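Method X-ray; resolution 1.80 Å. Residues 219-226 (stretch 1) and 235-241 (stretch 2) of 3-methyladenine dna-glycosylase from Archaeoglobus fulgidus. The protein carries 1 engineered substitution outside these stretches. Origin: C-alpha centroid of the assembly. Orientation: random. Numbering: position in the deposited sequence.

Stretch 1 219-226: GRWTAELV
Stretch 2 (235-241) VFPADDL

Two stretches of one chain of an archaeal 3-methyladenine DNA-glycosylase pack together, a helix against an irregular segment, burying 430 Å² summed over both sides. Gly 219 is the N-cap residue (phi/psi -110/-161), and Arg 220 to Val 226 are helical, with phi from -58 to -68° and psi from -38 to -53°. The helical ladder starts at the cap: Ala 223 N to Gly 219 O is 3.0 Å, while Glu 224 N to Arg 220 O, Leu 225 N to Trp 221 O and Val 226 N to Thr 222 O are each 2.9 Å. Stretch 2 is extended at Val 235 (-118/128) and Phe 236 (-106/114), bends at Pro 237 (-80/79, C-gamma endo) and enters a type I turn from Pro 237 to Asp 240, with Ala 238 at -71/-22 and Asp 239 at -71/-16. Asp 240 N to Pro 237 O, 3.1 Å, closes the turn; Asp 240 (-62/125) then caps the next helix, its side chain receiving a backbone N just past the stretch. The stretches run in opposite senses: the CA atoms of Glu 224 and Pro 237 lie 5.0 Å apart, those of Trp 221 and Asp 239 5.7 Å.

The direct hydrogen bond between the stretches runs from Trp 221 NE1 to Asp 240 OD1, 2.9 Å with an N-H...O angle of 147°. Trp 221 (chi1 t, chi2 62°) leaves the helix sideways but brings its indole edge to Asp 240 OD1, which lies near the ring plane; Asp 240 (chi1 t, chi2 99°) likewise starts sideways and ends nearer the helix. An indole suits this place because it pairs a broad apolar surface with one N-H donor. Nearer the backbone, Trp 221 CB rests 4.1 Å from Asp 239 CB.

Glu 224, buried and directed toward stretch 2, has chi1 m, chi2 t and chi3 -18°. Its aliphatic part packs on apolar neighbours, CG 3.8 Å from Val 235 CG1 (Val 235 chi1 t) and CB 3.9 Å from Pro 237 CB. Its carboxylate is held on both oxygens. OE2 accepts from Arg 220 NE at 3.0 Å in a salt bridge one helical turn back, with Arg 220 extended through t, t, t. Glu 224 OE1 accepts from the O of water 1 at 2.8 Å. That water also donates to Asp 239 OD2 at 2.8 Å and accepts from Asp 239 N at 3.0 Å, so it bridges two carboxylates whose oxygens, Glu 224 OE1 and Asp 239 OD2, stand 4.4 Å apart. Asp 239 (chi1 m, chi2 -71°) points toward the helix; its OD2 lies 4.2 Å from Arg 220 NE, well out of the guanidinium plane, so only charge attracts them.

Leu 225 (chi1 t, chi2 p) reaches in with CD1, 4.4 Å from Pro 237 CG, adding an apolar contact beside the polar ones. Thr 222 (m) points away from stretch 2, and Phe 236 (chi1 t, chi2 79°) points away from stretch 1.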

# COMPACT_ATOMS: atom_id res chain seq x y z
N GLY A 219 -15.23 8.15 5.73
CA GLY A 219 -15.93 7.41 6.79
C GLY A 219 -15.07 6.28 7.35
O GLY A 219 -13.82 6.27 7.17
N ARG A 220 -15.75 5.32 8.00
CA ARG A 220 -15.04 4.26 8.74
C ARG A 220 -14.12 3.43 7.82
O ARG A 220 -12.96 3.22 8.17
CB ARG A 220 -16.03 3.36 9.47
CG ARG A 220 -15.35 2.24 10.21
CD ARG A 220 -16.34 1.52 11.12
NE ARG A 220 -15.57 0.81 12.13
CZ ARG A 220 -16.11 0.09 13.12
NH1 ARG A 220 -17.44 -0.04 13.21
NH2 ARG A 220 -15.29 -0.51 14.00
N TRP A 221 -14.64 2.99 6.67
CA TRP A 221 -13.87 2.13 5.78
C TRP A 221 -12.61 2.82 5.27
O TRP A 221 -11.52 2.28 5.42
CB TRP A 221 -14.72 1.61 4.61
CG TRP A 221 -13.91 0.90 3.58
CD1 TRP A 221 -13.15 -0.24 3.75
CD2 TRP A 221 -13.72 1.30 2.22
NE1 TRP A 221 -12.53 -0.57 2.57
CE2 TRP A 221 -12.86 0.36 1.62
CE3 TRP A 221 -14.23 2.37 1.45
CZ2 TRP A 221 -12.48 0.45 0.27
CZ3 TRP A 221 -13.86 2.45 0.10
CH2 TRP A 221 -12.98 1.49 -0.47
N THR A 222 -12.75 4.01 4.70
CA THR A 222 -11.59 4.77 4.21
C THR A 222 -10.59 5.04 5.34
O THR A 222 -9.37 4.92 5.13
CB THR A 222 -12.05 6.08 3.59
OG1 THR A 222 -12.87 5.76 2.45
CG2 THR A 222 -10.82 6.95 3.17
N ALA A 223 -11.08 5.38 6.52
CA ALA A 223 -10.17 5.74 7.63
C ALA A 223 -9.39 4.48 8.08
O ALA A 223 -8.15 4.52 8.26
CB ALA A 223 -10.95 6.41 8.80
N GLU A 224 -10.11 3.37 8.24
CA GLU A 224 -9.46 2.10 8.65
C GLU A 224 -8.51 1.56 7.59
O GLU A 224 -7.44 1.02 7.94
CB GLU A 224 -10.47 1.04 9.09
CG GLU A 224 -11.26 1.49 10.34
CD GLU A 224 -12.22 0.45 10.85
OE1 GLU A 224 -12.56 -0.50 10.09
OE2 GLU A 224 -12.62 0.59 12.05
N LEU A 225 -8.88 1.68 6.32
CA LEU A 225 -7.97 1.30 5.22
C LEU A 225 -6.68 2.15 5.27
O LEU A 225 -5.57 1.62 5.24
CB LEU A 225 -8.68 1.44 3.87
CG LEU A 225 -8.03 0.84 2.63
CD1 LEU A 225 -7.98 -0.69 2.81
CD2 LEU A 225 -8.92 1.23 1.41
N VAL A 226 -6.83 3.46 5.42
CA VAL A 226 -5.64 4.36 5.55
C VAL A 226 -4.78 3.93 6.72
O VAL A 226 -3.56 3.78 6.58
CB VAL A 226 -6.04 5.83 5.67
CG1 VAL A 226 -4.84 6.71 6.15
CG2 VAL A 226 -6.59 6.34 4.31
N VAL A 235 -5.10 -1.85 12.57
CA VAL A 235 -6.51 -1.55 12.55
C VAL A 235 -7.08 -2.38 11.40
O VAL A 235 -6.54 -2.36 10.29
CB VAL A 235 -6.74 -0.03 12.37
CG1 VAL A 235 -8.19 0.30 12.14
CG2 VAL A 235 -6.19 0.73 13.59
N PHE A 236 -8.11 -3.15 11.66
CA PHE A 236 -8.50 -4.13 10.66
C PHE A 236 -9.77 -3.64 9.97
O PHE A 236 -10.82 -3.54 10.62
CB PHE A 236 -8.69 -5.51 11.29
CG PHE A 236 -8.85 -6.63 10.28
CD1 PHE A 236 -7.72 -7.17 9.63
CD2 PHE A 236 -10.11 -7.13 9.99
CE1 PHE A 236 -7.87 -8.22 8.68
CE2 PHE A 236 -10.29 -8.16 9.05
CZ PHE A 236 -9.15 -8.71 8.40
N PRO A 237 -9.68 -3.33 8.65
CA PRO A 237 -10.79 -2.71 7.90
C PRO A 237 -11.88 -3.70 7.45
O PRO A 237 -11.96 -4.09 6.27
CB PRO A 237 -10.09 -2.06 6.70
CG PRO A 237 -8.92 -2.99 6.44
CD PRO A 237 -8.49 -3.54 7.79
N ALA A 238 -12.73 -4.06 8.40
CA ALA A 238 -13.70 -5.15 8.21
C ALA A 238 -14.84 -4.83 7.24
O ALA A 238 -15.48 -5.75 6.69
CB ALA A 238 -14.23 -5.57 9.60
N ASP A 239 -15.12 -3.54 7.01
CA ASP A 239 -16.13 -3.15 6.01
C ASP A 239 -15.67 -3.38 4.57
O ASP A 239 -16.47 -3.37 3.66
CB ASP A 239 -16.58 -1.68 6.19
CG ASP A 239 -17.22 -1.43 7.53
OD1 ASP A 239 -18.36 -1.93 7.74
OD2 ASP A 239 -16.57 -0.77 8.38
N ASP A 240 -14.37 -3.59 4.36
CA ASP A 240 -13.86 -3.79 3.01
C ASP A 240 -14.52 -5.06 2.41
O ASP A 240 -14.47 -6.13 3.03
CB ASP A 240 -12.32 -3.87 3.02
CG ASP A 240 -11.73 -3.85 1.61
OD1 ASP A 240 -11.28 -2.77 1.16
OD2 ASP A 240 -11.74 -4.92 0.95
N LEU A 241 -15.15 -4.93 1.24
CA LEU A 241 -15.86 -6.07 0.62
C LEU A 241 -14.94 -7.24 0.23
O LEU A 241 -15.31 -8.39 0.38
CB LEU A 241 -16.67 -5.61 -0.59
CG LEU A 241 -18.08 -5.28 -0.10
CD1 LEU A 241 -18.35 -3.78 -0.10
CD2 LEU A 241 -19.08 -6.04 -0.95
O HOH W 1 -13.90 -0.90 7.69